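Local coordinates for amidohydrolase family protein (Acinetobacter baumannii, PDB 4I6K) that probably hydrolyses 2-pyrone-4,6-dicarboxylic acid, as an amidohydrolase-family enzyme, and here holds citric acid in its pocket, at residues G121-L126 with I178-R183; L155-P158 with Q164-P167. All coordinates share one frame; numbering follows the deposited sequence.

Overall arrangement
Both contacts are buried in the parallel-stranded barrel of an amidohydrolase, and their centres lie about 8 Å apart. Interaction 1 is polar. It joins strand 119-125 to the loop after strand 176-178 at the citrate pocket, near the centre of the chain. Interaction 2 is apolar. It packs strand 152-156 and the residues after it against helix 159-169, about 12 Å from that centre. Strand 152-156 lies between strands 119-125 and 176-178 and so ties the two contacts together. The N of Asp179 probably bonds to the O of Leu155, and Asn125 OD1 to His156 ND1. Polar and charged side chains thus line the pocket, while leucines and an alanine pack between strand and helix.

Interaction 1 of 2, residues G121-L126 with I178-R183; sequences GVRLNL and IDHFGR. With CIT (citric acid), chain B.
A buried salt bridge between Arg123 and Asp179 joins strand 119-125 to the loop after strand 176-178 in the amidohydrolase barrel, beside bound citric acid. Arg123 lies on strand 119-125. Asp179 and His180 begin the loop after strand 176-178. Strand 152-156 runs between them. Arg123 has CG anti to its backbone N (chi1 -169°) and an extended chain, which carries the guanidinium across to the loop. It grips Asp179 side-on, with NE and NH1 both on one oxygen. Arg123 NE lies 2.7 Å from Asp179 OD1, which accepts it through its syn lone pair. NH1 meets the same oxygen from above the carboxylate plane. The two flat groups are turned 52° apart. The double grip probably fixes the rotation of the guanidinium.

NH1 and NH2 of Arg123 also both donate to citrate O7, and each reaches one citrate carboxylate oxygen as well. Asn125 ND2 donates to citrate O6 at 2.9 Å. Ser76, Arg46, Tyr47 and His31 also bond to the ligand. His180 ND1 is hydrogen-bonded to Ser212 OG. On the same ring, His180 NE2 donates to citrate O3 at 2.9 Å, almost straight at 169° and in the ring plane.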
loop_
_atom_site.group_PDB
_atom_site.type_symbol
_atom_site.label_atom_id
_atom_site.label_comp_id
_atom_site.label_asym_id
_atom_site.label_seq_id
_atom_site.Cartn_x
_atom_site.Cartn_y
_atom_site.Cartn_z
ATOM N N GLY A 121 0.062 3.590 -10.229
ATOM C CA GLY A 121 1.132 4.051 -9.351
ATOM C C GLY A 121 2.252 3.029 -9.341
ATOM O O GLY A 121 2.153 1.986 -9.980
ATOM N N VAL A 122 3.321 3.331 -8.620
ATOM C CA VAL A 122 4.431 2.411 -8.476
ATOM C C VAL A 122 4.775 2.346 -6.991
ATOM O O VAL A 122 4.436 3.259 -6.240
ATOM C CB VAL A 122 5.668 2.892 -9.258
ATOM C CG1 VAL A 122 5.422 2.785 -10.747
ATOM C CG2 VAL A 122 6.005 4.326 -8.877
ATOM N N ARG A 123 5.458 1.285 -6.574
ATOM C CA ARG A 123 5.725 1.070 -5.158
ATOM C C ARG A 123 7.214 0.979 -4.862
ATOM O O ARG A 123 7.954 0.275 -5.548
ATOM C CB ARG A 123 5.041 -0.212 -4.697
ATOM C CG ARG A 123 5.003 -0.425 -3.192
ATOM C CD ARG A 123 4.305 -1.747 -2.885
ATOM N NE ARG A 123 3.923 -1.867 -1.482
ATOM C CZ ARG A 123 4.016 -2.990 -0.777
ATOM N NH1 ARG A 123 3.637 -3.005 0.493
ATOM N NH2 ARG A 123 4.506 -4.091 -1.339
ATOM N N LEU A 124 7.640 1.703 -3.834
ATOM C CA LEU A 124 8.985 1.569 -3.285
ATOM C C LEU A 124 8.905 0.707 -2.033
ATOM O O LEU A 124 8.605 1.208 -0.949
ATOM C CB LEU A 124 9.555 2.942 -2.927
ATOM C CG LEU A 124 10.164 3.771 -4.055
ATOM C CD1 LEU A 124 10.128 5.256 -3.705
ATOM C CD2 LEU A 124 11.589 3.316 -4.332
ATOM N N ASN A 125 9.142 -0.593 -2.192
ATOM C CA ASN A 125 9.107 -1.513 -1.068
ATOM C C ASN A 125 10.526 -1.742 -0.615
ATOM O O ASN A 125 11.250 -2.529 -1.206
ATOM C CB ASN A 125 8.452 -2.831 -1.471
ATOM C CG ASN A 125 8.176 -3.725 -0.284
ATOM O OD1 ASN A 125 8.528 -3.398 0.851
ATOM N ND2 ASN A 125 7.532 -4.860 -0.537
ATOM N N LEU A 126 10.923 -1.037 0.437
ATOM C CA LEU A 126 12.335 -0.944 0.789
ATOM C C LEU A 126 12.742 -1.782 1.980
ATOM O O LEU A 126 13.860 -1.660 2.461
ATOM C CB LEU A 126 12.734 0.512 1.032
ATOM C CG LEU A 126 12.565 1.412 -0.189
ATOM C CD1 LEU A 126 12.947 2.825 0.187
ATOM C CD2 LEU A 126 13.391 0.892 -1.354
ATOM N N ILE A 178 1.373 5.836 2.002
ATOM C CA ILE A 178 2.240 5.112 2.924
ATOM C C ILE A 178 1.583 3.838 3.439
ATOM O O ILE A 178 0.507 3.893 4.018
ATOM C CB ILE A 178 2.729 5.996 4.103
ATOM C CG1 ILE A 178 3.496 7.226 3.585
ATOM C CG2 ILE A 178 3.610 5.184 5.057
ATOM C CD1 ILE A 178 2.675 8.500 3.625
ATOM N N ASP A 179 2.248 2.702 3.207
ATOM C CA ASP A 179 1.750 1.373 3.562
ATOM C C ASP A 179 1.722 1.100 5.067
ATOM O O ASP A 179 2.646 1.469 5.786
ATOM C CB ASP A 179 2.620 0.300 2.902
ATOM C CG ASP A 179 2.383 0.182 1.413
ATOM O OD1 ASP A 179 3.255 -0.393 0.729
ATOM O OD2 ASP A 179 1.329 0.651 0.925
ATOM N N HIS A 180 0.646 0.450 5.519
ATOM C CA HIS A 180 0.543 -0.128 6.870
ATOM C C HIS A 180 0.941 0.812 8.020
ATOM O O HIS A 180 1.943 0.586 8.712
ATOM C CB HIS A 180 1.352 -1.428 6.951
ATOM C CG HIS A 180 1.164 -2.334 5.773
ATOM N ND1 HIS A 180 -0.056 -2.504 5.152
ATOM C CD2 HIS A 180 2.038 -3.133 5.111
ATOM C CE1 HIS A 180 0.079 -3.354 4.148
ATOM N NE2 HIS A 180 1.339 -3.750 4.101
ATOM N N PHE A 181 0.136 1.856 8.219
ATOM C CA PHE A 181 0.346 2.849 9.278
ATOM C C PHE A 181 1.736 3.468 9.318
ATOM O O PHE A 181 2.068 4.147 10.289
ATOM C CB PHE A 181 0.036 2.256 10.653
ATOM C CG PHE A 181 -1.353 1.702 10.775
ATOM C CD1 PHE A 181 -2.366 2.452 11.361
ATOM C CD2 PHE A 181 -1.650 0.435 10.300
ATOM C CE1 PHE A 181 -3.642 1.942 11.484
ATOM C CE2 PHE A 181 -2.928 -0.077 10.419
ATOM C CZ PHE A 181 -3.922 0.670 11.012
ATOM N N GLY A 182 2.538 3.247 8.276
ATOM C CA GLY A 182 3.911 3.751 8.256
ATOM C C GLY A 182 4.858 2.817 8.986
ATOM O O GLY A 182 5.961 3.209 9.377
ATOM N N ARG A 183 4.412 1.579 9.183
ATOM C CA ARG A 183 5.254 0.503 9.742
ATOM C C ARG A 183 5.954 0.887 11.036
ATOM O O ARG A 183 7.168 0.721 11.179
ATOM C CB ARG A 183 6.273 -0.003 8.715
ATOM C CG ARG A 183 5.659 -0.885 7.600
ATOM C CD ARG A 183 4.930 -2.098 8.173
ATOM N NE ARG A 183 5.850 -2.975 8.905
ATOM C CZ ARG A 183 6.534 -3.975 8.354
ATOM N NH1 ARG A 183 6.409 -4.235 7.065
ATOM N NH2 ARG A 183 7.349 -4.717 9.087
HETATM C C1 CIT B . 5.288 -7.959 -0.242
HETATM O O1 CIT B . 5.384 -7.062 -1.115
HETATM O O2 CIT B . 6.100 -8.907 -0.231
HETATM C C2 CIT B . 4.231 -7.897 0.828
HETATM C C3 CIT B . 4.713 -6.887 1.857
HETATM O O7 CIT B . 4.619 -5.579 1.225
HETATM C C4 CIT B . 3.785 -6.906 3.041
HETATM C C5 CIT B . 2.489 -6.543 2.383
HETATM O O3 CIT B . 2.323 -5.392 1.904
HETATM O O4 CIT B . 1.601 -7.414 2.299
HETATM C C6 CIT B . 6.145 -7.156 2.316
HETATM O O5 CIT B . 6.435 -8.113 3.079
HETATM O O6 CIT B . 7.059 -6.388 1.930
#

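Interaction 2 of 2, residues L155-P158 with Q164-P167; sequences LHAP and QLLP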
loop_
_atom_site.group_PDB
_atom_site.type_symbol
_atom_site.label_atom_id
_atom_site.label_comp_id
_atom_site.label_asym_id
_atom_site.label_seq_id
_atom_site.Cartn_x
_atom_site.Cartn_y
_atom_site.Cartn_z
ATOM N N LEU A 155 4.711 3.856 -0.729
ATOM C CA LEU A 155 5.895 3.470 0.044
ATOM C C LEU A 155 5.587 2.371 1.048
ATOM O O LEU A 155 4.597 2.429 1.781
ATOM C CB LEU A 155 6.487 4.667 0.804
ATOM C CG LEU A 155 6.633 5.974 0.021
ATOM C CD1 LEU A 155 7.257 7.079 0.883
ATOM C CD2 LEU A 155 7.429 5.738 -1.250
ATOM N N HIS A 156 6.444 1.365 1.071
ATOM C CA HIS A 156 6.460 0.440 2.171
ATOM C C HIS A 156 7.874 0.469 2.711
ATOM O O HIS A 156 8.808 0.064 2.027
ATOM C CB HIS A 156 6.076 -0.958 1.721
ATOM C CG HIS A 156 5.935 -1.921 2.854
ATOM N ND1 HIS A 156 6.558 -3.153 2.872
ATOM C CD2 HIS A 156 5.269 -1.817 4.029
ATOM C CE1 HIS A 156 6.262 -3.773 3.999
ATOM N NE2 HIS A 156 5.480 -2.986 4.719
ATOM N N ALA A 157 8.028 0.977 3.930
ATOM C CA ALA A 157 9.346 1.261 4.455
ATOM C C ALA A 157 9.300 1.598 5.936
ATOM O O ALA A 157 8.277 2.053 6.446
ATOM C CB ALA A 157 9.979 2.405 3.676
ATOM N N PRO A 158 10.424 1.376 6.633
ATOM C CA PRO A 158 10.546 1.700 8.044
ATOM C C PRO A 158 10.647 3.208 8.250
ATOM O O PRO A 158 11.176 3.923 7.385
ATOM C CB PRO A 158 11.867 1.035 8.436
ATOM C CG PRO A 158 12.671 1.037 7.147
ATOM C CD PRO A 158 11.647 0.748 6.095
ATOM N N GLN A 164 13.416 10.023 5.478
ATOM C CA GLN A 164 14.391 10.337 4.444
ATOM C C GLN A 164 13.734 10.616 3.107
ATOM O O GLN A 164 14.178 11.470 2.336
ATOM C CB GLN A 164 15.247 9.102 4.235
ATOM C CG GLN A 164 16.608 9.387 3.772
ATOM C CD GLN A 164 17.499 9.662 4.928
ATOM O OE1 GLN A 164 17.252 10.583 5.713
ATOM N NE2 GLN A 164 18.545 8.857 5.064
ATOM N N LEU A 165 12.683 9.853 2.824
ATOM C CA LEU A 165 12.043 9.853 1.514
ATOM C C LEU A 165 11.071 11.001 1.298
ATOM O O LEU A 165 11.063 11.628 0.238
ATOM C CB LEU A 165 11.317 8.526 1.299
ATOM C CG LEU A 165 12.243 7.314 1.193
ATOM C CD1 LEU A 165 11.493 6.038 1.514
ATOM C CD2 LEU A 165 12.851 7.270 -0.198
ATOM N N LEU A 166 10.243 11.264 2.299
ATOM C CA LEU A 166 9.199 12.266 2.153
ATOM C C LEU A 166 9.764 13.612 1.697
ATOM O O LEU A 166 9.207 14.250 0.795
ATOM C CB LEU A 166 8.397 12.416 3.454
ATOM C CG LEU A 166 7.418 11.283 3.824
ATOM C CD1 LEU A 166 6.228 11.797 4.640
ATOM C CD2 LEU A 166 6.915 10.578 2.585
ATOM N N PRO A 167 10.863 14.062 2.326
ATOM C CA PRO A 167 11.438 15.352 1.946
ATOM C C PRO A 167 11.767 15.434 0.461
ATOM O O PRO A 167 11.540 16.463 -0.152
ATOM C CB PRO A 167 12.712 15.427 2.791
ATOM C CG PRO A 167 12.359 14.703 4.019
ATOM C CD PRO A 167 11.492 13.532 3.549
#
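Leu155 and Leu165 have the nearest CA atoms of segments 155-158 and 164-167, 9.0 Å apart. The first segment is the end of strand 152-156 and the loop that leaves it. The second is a turn of helix 159-169. Only five residues separate them, so the chain leaves the strand, turns at Pro158 and comes back as a helix over its own strand. Pro158 takes the N-cap position of that helix. This is the first half of a beta-alpha-beta unit, completed by strand 176-178. Such units build the barrel of the amidohydrolase fold.

Side chains make the contact, and it is wholly apolar. Leu155 points from the strand toward the helix. Its CD1 is anti to CA (chi2 -179°), which sends this branch outward to the helix to do the touching. Leu155 CD1 meets Leu166 CD2 at 3.9 Å, methyl against methyl, with the two side chains crossing at a slant. Leu155 CD1 also lies 4.3 Å from Leu165 CB, near the root of that side chain. One methyl of Leu155 therefore meets two successive residues of the helix. Leu166 leaves the helix to one side of the strand, and its CD2 branch makes the approach.

Leu165 points toward the strand and reaches further along it. Leu165 CD1 comes 4.5 Å from Ala157 CB, a looser contact just past the strand end. All four side chains are buried.

Leu162 and Leu169 of the same helix also pack on Leu155, and Leu162 touches Ala157 as well. Leu124 of strand 119-125 borders Leu155, while Leu126 and Leu134 border Leu165. Leu166 also touches Leu201 of helix 193-201, the next helix along the chain.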